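Local coordinates for surface-associated protein CshA (Streptococcus gordonii, PDB 5L2D) that probably helps the bacterium adhere to host tissue by binding fibronectin, as a cell-wall-anchored surface adhesin of which this chain carries non-repetitive domain 2, at residues P51-T56 / N153-S158; A170-F175 / T199-D204. One frame throughout, in Å; residues are numbered along the deposited sequence.

Contact 1: P51-T56 / N153-S158; sequences PGYVVT and NPVKPS
A loose, purely van der Waals contact joins Tyr53, at the start of strand 53-61, to the segment 153-158, which follows on from the short strand 153-154. The backbones stay well apart, CA of Tyr53 lying 9.2 Å from CA of Val155, and the tyrosine ring spans the gap. Its CG is anti to the backbone N (chi1 -158°), which swings the ring across, so that its hydroxyl end comes nearer to 153-158 than its base. Val155 points its CB toward 51-56, and its CG2 comes obliquely to within 4.2 Å of CE2 of Tyr53. Further along, the phenol OH of Tyr53 lies 4.0 Å from CA of Pro157. Within its own strand the ring has CG1 of Val55 at its edge, in plane. Val155 is exposed, whereas Pro157 is buried in the assembly, where Ala263 of the second subunit packs on it. Between the two segments runs strand 138-150, hydrogen-bonded to both and touched through Ala148 by Tyr53 and Pro157. Val284 of the second subunit packs on Tyr53, and just beyond Pro157 the chain pairs through Ser158 with an antiparallel strand of that subunit.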
ATOM      1  N   PRO A  51      26.275  -9.061   2.033  1.00 71.37           N
ATOM      2  CA  PRO A  51      27.144 -10.102   1.429  1.00 70.95           C
ATOM      3  C   PRO A  51      26.445 -11.445   1.305  1.00 63.53           C
ATOM      4  O   PRO A  51      25.927 -11.931   2.295  1.00 60.27           O
ATOM      5  CB  PRO A  51      28.327 -10.184   2.393  1.00 70.65           C
ATOM      6  CG  PRO A  51      28.384  -8.836   3.004  1.00 70.33           C
ATOM      7  CD  PRO A  51      26.965  -8.340   3.113  1.00 69.49           C
ATOM      8  N   GLY A  52      26.360 -11.955   0.069  1.00 61.34           N
ATOM      9  CA  GLY A  52      25.686 -13.221  -0.263  1.00 60.16           C
ATOM     10  C   GLY A  52      24.193 -13.156  -0.547  1.00 55.97           C
ATOM     11  O   GLY A  52      23.587 -14.072  -1.184  1.00 64.46           O
ATOM     12  N   TYR A  53      23.595 -12.063  -0.105  1.00 54.71           N
ATOM     13  CA  TYR A  53      22.148 -11.977   0.014  1.00 56.20           C
ATOM     14  C   TYR A  53      21.506 -11.123  -1.104  1.00 53.99           C
ATOM     15  O   TYR A  53      21.709  -9.921  -1.177  1.00 55.04           O
ATOM     16  CB  TYR A  53      21.823 -11.440   1.394  1.00 54.04           C
ATOM     17  CG  TYR A  53      20.435 -11.751   1.891  1.00 57.57           C
ATOM     18  CD1 TYR A  53      19.322 -11.136   1.342  1.00 60.26           C
ATOM     19  CD2 TYR A  53      20.226 -12.630   2.946  1.00 60.22           C
ATOM     20  CE1 TYR A  53      18.043 -11.382   1.826  1.00 59.47           C
ATOM     21  CE2 TYR A  53      18.946 -12.903   3.420  1.00 59.16           C
ATOM     22  CZ  TYR A  53      17.863 -12.257   2.859  1.00 59.49           C
ATOM     23  OH  TYR A  53      16.597 -12.500   3.309  1.00 62.13           O
ATOM     24  N   VAL A  54      20.710 -11.765  -1.954  1.00 51.84           N
ATOM     25  CA  VAL A  54      20.054 -11.113  -3.072  1.00 52.86           C
ATOM     26  C   VAL A  54      18.523 -11.152  -2.936  1.00 54.74           C
ATOM     27  O   VAL A  54      17.932 -12.212  -2.722  1.00 52.73           O
ATOM     28  CB  VAL A  54      20.445 -11.811  -4.389  1.00 55.95           C
ATOM     29  CG1 VAL A  54      19.681 -11.238  -5.556  1.00 58.85           C
ATOM     30  CG2 VAL A  54      21.935 -11.674  -4.648  1.00 58.71           C
ATOM     31  N   VAL A  55      17.887  -9.993  -3.096  1.00 53.92           N
ATOM     32  CA  VAL A  55      16.430  -9.886  -3.017  1.00 53.50           C
ATOM     33  C   VAL A  55      15.987  -9.521  -4.371  1.00 51.58           C
ATOM     34  O   VAL A  55      16.665  -8.788  -5.069  1.00 52.02           O
ATOM     35  CB  VAL A  55      15.925  -8.805  -2.035  1.00 52.30           C
ATOM     36  CG1 VAL A  55      16.370  -9.101  -0.615  1.00 57.05           C
ATOM     37  CG2 VAL A  55      16.460  -7.455  -2.382  1.00 52.84           C
ATOM     38  N   THR A  56      14.849 -10.062  -4.753  1.00 58.74           N
ATOM     39  CA  THR A  56      14.278  -9.776  -6.051  1.00 57.06           C
ATOM     40  C   THR A  56      12.804  -9.439  -5.825  1.00 55.19           C
ATOM     41  O   THR A  56      12.038 -10.239  -5.276  1.00 52.74           O
ATOM     42  CB  THR A  56      14.422 -10.977  -7.005  1.00 62.90           C
ATOM     43  OG1 THR A  56      15.805 -11.359  -7.148  1.00 58.39           O
ATOM     44  CG2 THR A  56      13.854 -10.630  -8.365  1.00 70.87           C
ATOM     45  N   ASN A 153      21.115 -19.889  -2.710  1.00 66.72           N
ATOM     46  CA  ASN A 153      19.960 -20.708  -2.309  1.00 70.23           C
ATOM     47  C   ASN A 153      18.758 -19.942  -1.778  1.00 66.11           C
ATOM     48  O   ASN A 153      18.907 -19.031  -0.971  1.00 64.74           O
ATOM     49  CB  ASN A 153      20.388 -21.714  -1.248  1.00 80.86           C
ATOM     50  CG  ASN A 153      21.493 -22.628  -1.734  1.00 81.92           C
ATOM     51  OD1 ASN A 153      22.459 -22.863  -1.023  1.00 91.27           O
ATOM     52  ND2 ASN A 153      21.367 -23.128  -2.960  1.00 80.30           N
ATOM     53  N   PRO A 154      17.544 -20.345  -2.192  1.00 66.44           N
ATOM     54  CA  PRO A 154      16.343 -19.659  -1.681  1.00 60.50           C
ATOM     55  C   PRO A 154      16.329 -19.579  -0.198  1.00 57.73           C
ATOM     56  O   PRO A 154      16.760 -20.523   0.440  1.00 65.35           O
ATOM     57  CB  PRO A 154      15.213 -20.559  -2.165  1.00 60.59           C
ATOM     58  CG  PRO A 154      15.731 -21.047  -3.507  1.00 60.57           C
ATOM     59  CD  PRO A 154      17.206 -21.309  -3.263  1.00 60.73           C
ATOM     60  N   VAL A 155      15.869 -18.454   0.339  1.00 59.44           N
ATOM     61  CA  VAL A 155      15.661 -18.294   1.798  1.00 62.22           C
ATOM     62  C   VAL A 155      14.370 -17.517   2.118  1.00 60.20           C
ATOM     63  O   VAL A 155      13.784 -16.898   1.216  1.00 60.12           O
ATOM     64  CB  VAL A 155      16.858 -17.591   2.479  1.00 64.79           C
ATOM     65  CG1 VAL A 155      18.007 -18.568   2.649  1.00 60.40           C
ATOM     66  CG2 VAL A 155      17.309 -16.372   1.677  1.00 68.28           C
ATOM     67  N   LYS A 156      13.932 -17.585   3.386  1.00 59.78           N
ATOM     68  CA  LYS A 156      12.667 -16.971   3.854  1.00 64.65           C
ATOM     69  C   LYS A 156      12.920 -15.493   4.156  1.00 69.56           C
ATOM     70  O   LYS A 156      13.511 -15.184   5.200  1.00 61.49           O
ATOM     71  CB  LYS A 156      12.116 -17.645   5.153  1.00 62.97           C
ATOM     72  N   PRO A 157      12.451 -14.571   3.271  1.00 66.88           N
ATOM     73  CA  PRO A 157      12.639 -13.128   3.462  1.00 61.43           C
ATOM     74  C   PRO A 157      11.758 -12.512   4.536  1.00 60.90           C
ATOM     75  O   PRO A 157      10.591 -12.902   4.700  1.00 65.16           O
ATOM     76  CB  PRO A 157      12.240 -12.550   2.128  1.00 63.88           C
ATOM     77  CG  PRO A 157      11.188 -13.478   1.656  1.00 71.44           C
ATOM     78  CD  PRO A 157      11.587 -14.848   2.114  1.00 66.75           C
ATOM     79  N   SER A 158      12.340 -11.558   5.252  1.00 59.01           N
ATOM     80  CA  SER A 158      11.606 -10.697   6.181  1.00 65.55           C
ATOM     81  C   SER A 158      11.414  -9.263   5.635  1.00 55.53           C
ATOM     82  O   SER A 158      12.353  -8.542   5.467  1.00 58.74           O
ATOM     83  CB  SER A 158      12.347 -10.686   7.506  1.00 69.10           C
ATOM     84  OG  SER A 158      12.073 -11.899   8.196  1.00 78.78           O
TER

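Contact 2: A170-F175 / T199-D204; sequences AEYGIF and TVMTED
Met201 and Tyr172 meet at about a right angle, the thioether chain crossing the phenol ring near its CD1-CE1 side. SD of Met201 lies 3.5 Å from CE1 of Tyr172 and 4.5 Å from the ring centroid. It sits 56° off the ring normal, an oblique approach. The methionine reaches this place by an extended chain, with CG anti to the backbone N (chi1 -178°), and then bends at its last torsion (chi3 -54°). That bend turns CE away from the ring to the backbone, where it rests 3.6 Å from O of Glu171. The sulfur also lies 3.6 Å from N of Ala170. One face of the tyrosine ring is partly covered from within its own segment by CA of Ala170, 3.6 Å above the plane and offset toward the rim. Leu231 touches both Tyr172 and Met201, extending the apolar cluster, while the carboxylate of Glu171 is engaged by the backbone N of Asn168. This Met-aromatic contact belongs to a buried core in which the start of strand 172-177 and the residues just ahead of it pack against the link from strand 198-200 to helix 203-210, a helix whose N-cap is Thr202.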
ATOM      1  N   ALA A 170      -9.808   9.397   5.697  1.00 76.51           N
ATOM      2  CA  ALA A 170     -10.084   9.157   4.293  1.00 72.80           C
ATOM      3  C   ALA A 170      -8.876   9.303   3.357  1.00 71.16           C
ATOM      4  O   ALA A 170      -9.053   9.465   2.146  1.00 76.03           O
ATOM      5  CB  ALA A 170     -11.211  10.057   3.844  1.00 78.91           C
ATOM      6  N   GLU A 171      -7.663   9.286   3.913  1.00 70.60           N
ATOM      7  CA  GLU A 171      -6.440   9.129   3.120  1.00 76.28           C
ATOM      8  C   GLU A 171      -5.903   7.726   3.458  1.00 70.32           C
ATOM      9  O   GLU A 171      -5.175   7.519   4.450  1.00 65.71           O
ATOM     10  CB  GLU A 171      -5.429  10.251   3.413  1.00 84.58           C
ATOM     11  CG  GLU A 171      -5.831  11.623   2.840  1.00 88.40           C
ATOM     12  CD  GLU A 171      -4.732  12.681   2.941  1.00 85.53           C
ATOM     13  OE1 GLU A 171      -3.961  12.684   3.923  1.00 85.32           O
ATOM     14  OE2 GLU A 171      -4.645  13.533   2.043  1.00 91.33           O
ATOM     15  N   TYR A 172      -6.333   6.762   2.639  1.00 65.61           N
ATOM     16  CA  TYR A 172      -6.348   5.330   3.011  1.00 59.65           C
ATOM     17  C   TYR A 172      -5.070   4.586   2.568  1.00 56.57           C
ATOM     18  O   TYR A 172      -4.771   4.548   1.384  1.00 52.08           O
ATOM     19  CB  TYR A 172      -7.546   4.669   2.354  1.00 59.18           C
ATOM     20  CG  TYR A 172      -8.909   5.079   2.869  1.00 56.88           C
ATOM     21  CD1 TYR A 172      -9.276   4.813   4.178  1.00 55.52           C
ATOM     22  CD2 TYR A 172      -9.852   5.691   2.028  1.00 54.08           C
ATOM     23  CE1 TYR A 172     -10.524   5.165   4.661  1.00 60.87           C
ATOM     24  CE2 TYR A 172     -11.116   6.039   2.502  1.00 55.57           C
ATOM     25  CZ  TYR A 172     -11.434   5.777   3.823  1.00 60.00           C
ATOM     26  OH  TYR A 172     -12.658   6.076   4.338  1.00 69.26           O
ATOM     27  N   GLY A 173      -4.309   4.017   3.506  1.00 56.44           N
ATOM     28  CA  GLY A 173      -3.075   3.295   3.164  1.00 53.75           C
ATOM     29  C   GLY A 173      -3.045   1.905   3.776  1.00 55.70           C
ATOM     30  O   GLY A 173      -2.898   1.783   4.987  1.00 57.00           O
ATOM     31  N   ILE A 174      -3.182   0.863   2.941  1.00 57.41           N
ATOM     32  CA  ILE A 174      -3.269  -0.540   3.412  1.00 57.35           C
ATOM     33  C   ILE A 174      -2.103  -1.423   2.945  1.00 52.67           C
ATOM     34  O   ILE A 174      -1.689  -1.365   1.770  1.00 47.17           O
ATOM     35  CB  ILE A 174      -4.558  -1.210   2.901  1.00 60.73           C
ATOM     36  CG1 ILE A 174      -5.765  -0.322   3.197  1.00 58.71           C
ATOM     37  CG2 ILE A 174      -4.703  -2.598   3.518  1.00 66.81           C
ATOM     38  CD1 ILE A 174      -7.099  -0.853   2.697  1.00 63.68           C
ATOM     39  N   PHE A 175      -1.606  -2.248   3.854  1.00 48.60           N
ATOM     40  CA  PHE A 175      -0.551  -3.184   3.525  1.00 54.88           C
ATOM     41  C   PHE A 175      -1.036  -4.648   3.622  1.00 56.14           C
ATOM     42  O   PHE A 175      -1.564  -5.052   4.640  1.00 61.96           O
ATOM     43  CB  PHE A 175       0.609  -3.006   4.487  1.00 55.70           C
ATOM     44  CG  PHE A 175       1.149  -1.613   4.564  1.00 61.81           C
ATOM     45  CD1 PHE A 175       2.109  -1.187   3.698  1.00 63.14           C
ATOM     46  CD2 PHE A 175       0.726  -0.750   5.559  1.00 72.21           C
ATOM     47  CE1 PHE A 175       2.618   0.079   3.794  1.00 65.59           C
ATOM     48  CE2 PHE A 175       1.230   0.520   5.668  1.00 65.40           C
ATOM     49  CZ  PHE A 175       2.179   0.932   4.778  1.00 69.43           C
ATOM     50  N   THR A 199      -2.280   5.731  15.475  1.00 63.75           N
ATOM     51  CA  THR A 199      -3.653   5.449  15.848  1.00 67.93           C
ATOM     52  C   THR A 199      -4.479   4.962  14.674  1.00 69.57           C
ATOM     53  O   THR A 199      -4.277   5.382  13.535  1.00 69.78           O
ATOM     54  CB  THR A 199      -4.357   6.700  16.345  1.00 70.53           C
ATOM     55  OG1 THR A 199      -4.501   7.569  15.234  1.00 74.18           O
ATOM     56  CG2 THR A 199      -3.546   7.392  17.432  1.00 80.95           C
ATOM     57  N   VAL A 200      -5.474   4.139  14.969  1.00 59.95           N
ATOM     58  CA  VAL A 200      -6.210   3.496  13.921  1.00 58.09           C
ATOM     59  C   VAL A 200      -7.325   4.382  13.363  1.00 58.28           C
ATOM     60  O   VAL A 200      -8.119   4.932  14.104  1.00 69.93           O
ATOM     61  CB  VAL A 200      -6.802   2.161  14.429  1.00 56.51           C
ATOM     62  CG1 VAL A 200      -7.607   1.501  13.308  1.00 54.90           C
ATOM     63  CG2 VAL A 200      -5.691   1.254  14.975  1.00 52.66           C
ATOM     64  N   MET A 201      -7.424   4.480  12.054  1.00 56.86           N
ATOM     65  CA  MET A 201      -8.490   5.268  11.453  1.00 58.98           C
ATOM     66  C   MET A 201      -9.839   4.572  11.571  1.00 60.77           C
ATOM     67  O   MET A 201      -9.899   3.381  11.299  1.00 71.03           O
ATOM     68  CB  MET A 201      -8.151   5.489   9.980  1.00 57.76           C
ATOM     69  CG  MET A 201      -9.136   6.332   9.209  1.00 56.29           C
ATOM     70  SD  MET A 201      -8.742   6.381   7.454  1.00 62.68           S
ATOM     71  CE  MET A 201      -7.025   6.920   7.523  1.00 55.18           C
ATOM     72  N   THR A 202     -10.905   5.315  11.945  1.00 68.24           N
ATOM     73  CA  THR A 202     -12.303   4.779  12.111  1.00 65.47           C
ATOM     74  C   THR A 202     -13.344   5.572  11.342  1.00 65.31           C
ATOM     75  O   THR A 202     -13.019   6.653  10.858  1.00 79.89           O
ATOM     76  CB  THR A 202     -12.785   4.823  13.573  1.00 69.99           C
ATOM     77  OG1 THR A 202     -13.253   6.145  13.888  1.00 88.97           O
ATOM     78  CG2 THR A 202     -11.660   4.409  14.559  1.00 71.07           C
ATOM     79  N   GLU A 203     -14.586   5.070  11.251  1.00 64.29           N
ATOM     80  CA  GLU A 203     -15.714   5.835  10.632  1.00 73.37           C
ATOM     81  C   GLU A 203     -16.144   7.028  11.546  1.00 80.28           C
ATOM     82  O   GLU A 203     -16.521   8.093  11.018  1.00 81.52           O
ATOM     83  CB  GLU A 203     -16.925   4.946  10.186  1.00 60.75           C
ATOM     84  N   ASP A 204     -16.068   6.881  12.852  1.00 87.05           N
ATOM     85  CA  ASP A 204     -16.432   7.997  13.688  1.00 89.32           C
ATOM     86  C   ASP A 204     -15.451   9.091  13.357  1.00 85.59           C
ATOM     87  O   ASP A 204     -15.790  10.250  13.310  1.00 86.19           O
ATOM     88  CB  ASP A 204     -16.325   7.627  15.162  1.00 73.83           C
TER

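How the contacts relate
The two contacts lie on opposite sides of the chain's centre, their own centres about 33 Å apart, and share no secondary-structure element. Contact 2 is the core one: its touching residues are mostly buried, and a thioether sulfur packs obliquely against an aromatic ring. Contact 1 is only partly buried and farther from the centre, with a tyrosine reaching an exposed valine and a proline buried in the assembly. Each thus relies on a tyrosine and apolar packing, but only contact 2 brings in sulfur. They also belong to different antiparallel sheets. Both places pair with a strand of the second subunit, contact 1 through Ser158 and contact 2 through strand 172-177.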